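Local coordinates for regulator of G-protein signaling 16 (Mus musculus, PDB 3C7L) that speeds GTP hydrolysis by G protein alpha subunits through its RGS domain, returning them to the inactive GDP-bound form and so damping receptor signalling, at residues L52-F57 with V110-T115. Numbering follows the deposited sequence.
Sequences LACEEF and VAQGKT
Gln112 reaches from helix 109-128 to helix 45-57 and makes the polar link of this contact: its NE2 donates to Glu55 OE1 at 3.0 Å, with an N-H...O angle of 157°. The acceptor lies close to the amide plane of Gln112, whereas the N-H comes to the anti side of the carboxylate, 31° out of its plane. The two side chains cross at roughly a right angle. Gln112 gets there with CG anti to its backbone N (chi1 174°) and an extended chain beyond; Glu55 sets out alongside helix 109-128 rather than at it, then bends at chi2, bringing OE1 nearer to the amide.

The van der Waals part belongs to Cys54, which sits where the backbones come nearest, its CA 7.1 Å from that of Gln112. Cys54 CB lies over the flat face of the Gln112 amide, 3.5 Å from CD, while SG packs 4.0 Å from Gln112 CB. Phe108, in the loop before helix 109-128, also packs on Cys54, and Trp51 of helix 45-57 lies against Gln112; the contact joins two helices of the all-helical RGS domain.

Shortened to an alanine, Gln112 would probably leave Glu55 OE1 without this donor and open a gap beside Cys54 CB. One neutral amide thus serves both neighbours, but a single off-plane N-H probably does not offset the charge of Glu55, and is likely to be a modest link at the exposed edge, with the buried Cys54 inside it.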
loop_
_atom_site.group_PDB
_atom_site.type_symbol
_atom_site.label_atom_id
_atom_site.label_comp_id
_atom_site.label_asym_id
_atom_site.label_seq_id
_atom_site.Cartn_x
_atom_site.Cartn_y
_atom_site.Cartn_z
ATOM N N LEU A 52 0.692 -2.989 -2.165
ATOM C CA LEU A 52 0.921 -4.135 -3.043
ATOM C C LEU A 52 2.371 -4.628 -2.975
ATOM O O LEU A 52 2.629 -5.828 -3.083
ATOM C CB LEU A 52 0.578 -3.774 -4.489
ATOM C CG LEU A 52 -0.880 -3.441 -4.818
ATOM C CD1 LEU A 52 -0.937 -2.783 -6.179
ATOM C CD2 LEU A 52 -1.731 -4.701 -4.802
ATOM N N ALA A 53 3.311 -3.707 -2.798
ATOM C CA ALA A 53 4.723 -4.078 -2.715
ATOM C C ALA A 53 4.988 -4.869 -1.440
ATOM O O ALA A 53 5.835 -5.764 -1.424
ATOM C CB ALA A 53 5.598 -2.830 -2.752
ATOM N N CYS A 54 4.262 -4.536 -0.375
ATOM C CA CYS A 54 4.405 -5.229 0.900
ATOM C C CYS A 54 3.877 -6.654 0.782
ATOM O O CYS A 54 4.430 -7.580 1.372
ATOM C CB CYS A 54 3.632 -4.503 2.003
ATOM S SG CYS A 54 4.354 -2.933 2.527
ATOM N N GLU A 55 2.797 -6.819 0.024
ATOM C CA GLU A 55 2.185 -8.124 -0.186
ATOM C C GLU A 55 3.105 -9.089 -0.925
ATOM O O GLU A 55 3.154 -10.277 -0.605
ATOM C CB GLU A 55 0.878 -7.976 -0.963
ATOM C CG GLU A 55 -0.251 -7.378 -0.159
ATOM C CD GLU A 55 -0.565 -8.175 1.090
ATOM O OE1 GLU A 55 -0.080 -7.802 2.176
ATOM O OE2 GLU A 55 -1.279 -9.189 0.983
ATOM N N GLU A 56 3.829 -8.594 -1.920
ATOM C CA GLU A 56 4.728 -9.468 -2.650
ATOM C C GLU A 56 5.989 -9.741 -1.816
ATOM O O GLU A 56 6.578 -10.820 -1.900
ATOM C CB GLU A 56 5.088 -8.860 -4.013
ATOM C CG GLU A 56 5.848 -7.551 -3.950
ATOM C CD GLU A 56 6.355 -7.100 -5.316
ATOM O OE1 GLU A 56 6.904 -7.951 -6.051
ATOM O OE2 GLU A 56 6.216 -5.899 -5.648
ATOM N N PHE A 57 6.382 -8.773 -0.994
ATOM C CA PHE A 57 7.561 -8.911 -0.137
ATOM C C PHE A 57 7.456 -10.087 0.833
ATOM O O PHE A 57 8.424 -10.817 1.042
ATOM C CB PHE A 57 7.778 -7.622 0.665
ATOM C CG PHE A 57 8.842 -7.731 1.732
ATOM C CD1 PHE A 57 10.189 -7.811 1.389
ATOM C CD2 PHE A 57 8.494 -7.751 3.080
ATOM C CE1 PHE A 57 11.173 -7.909 2.371
ATOM C CE2 PHE A 57 9.473 -7.849 4.073
ATOM C CZ PHE A 57 10.815 -7.928 3.717
ATOM N N VAL A 110 3.452 -2.070 10.504
ATOM C CA VAL A 110 2.844 -0.841 10.989
ATOM C C VAL A 110 2.655 0.169 9.858
ATOM O O VAL A 110 1.599 0.789 9.750
ATOM C CB VAL A 110 3.676 -0.220 12.131
ATOM C CG1 VAL A 110 2.987 1.019 12.664
ATOM C CG2 VAL A 110 3.838 -1.237 13.254
ATOM N N ALA A 111 3.669 0.318 9.010
ATOM C CA ALA A 111 3.588 1.246 7.884
ATOM C C ALA A 111 2.465 0.850 6.928
ATOM O O ALA A 111 1.694 1.701 6.491
ATOM C CB ALA A 111 4.914 1.285 7.131
ATOM N N GLN A 112 2.376 -0.439 6.607
ATOM C CA GLN A 112 1.345 -0.923 5.691
ATOM C C GLN A 112 -0.050 -0.681 6.261
ATOM O O GLN A 112 -0.969 -0.294 5.535
ATOM C CB GLN A 112 1.556 -2.419 5.391
ATOM C CG GLN A 112 0.445 -3.050 4.543
ATOM C CD GLN A 112 0.773 -4.467 4.088
ATOM O OE1 GLN A 112 1.538 -5.180 4.737
ATOM N NE2 GLN A 112 0.179 -4.884 2.972
ATOM N N GLY A 113 -0.200 -0.901 7.567
ATOM C CA GLY A 113 -1.481 -0.689 8.220
ATOM C C GLY A 113 -1.895 0.773 8.243
ATOM O O GLY A 113 -3.077 1.095 8.067
ATOM N N LYS A 114 -0.939 1.667 8.476
ATOM C CA LYS A 114 -1.240 3.095 8.498
ATOM C C LYS A 114 -1.628 3.529 7.088
ATOM O O LYS A 114 -2.582 4.287 6.897
ATOM C CB LYS A 114 -0.023 3.909 8.951
ATOM C CG LYS A 114 0.445 3.656 10.370
ATOM C CD LYS A 114 -0.594 4.064 11.399
ATOM C CE LYS A 114 -0.052 3.906 12.815
ATOM N NZ LYS A 114 -1.059 4.300 13.839
ATOM N N THR A 115 -0.882 3.042 6.098
ATOM C CA THR A 115 -1.147 3.382 4.704
ATOM C C THR A 115 -2.486 2.800 4.264
ATOM O O THR A 115 -3.224 3.426 3.497
ATOM C CB THR A 115 -0.015 2.876 3.790
ATOM O OG1 THR A 115 1.221 3.474 4.205
ATOM C CG2 THR A 115 -0.283 3.260 2.336
#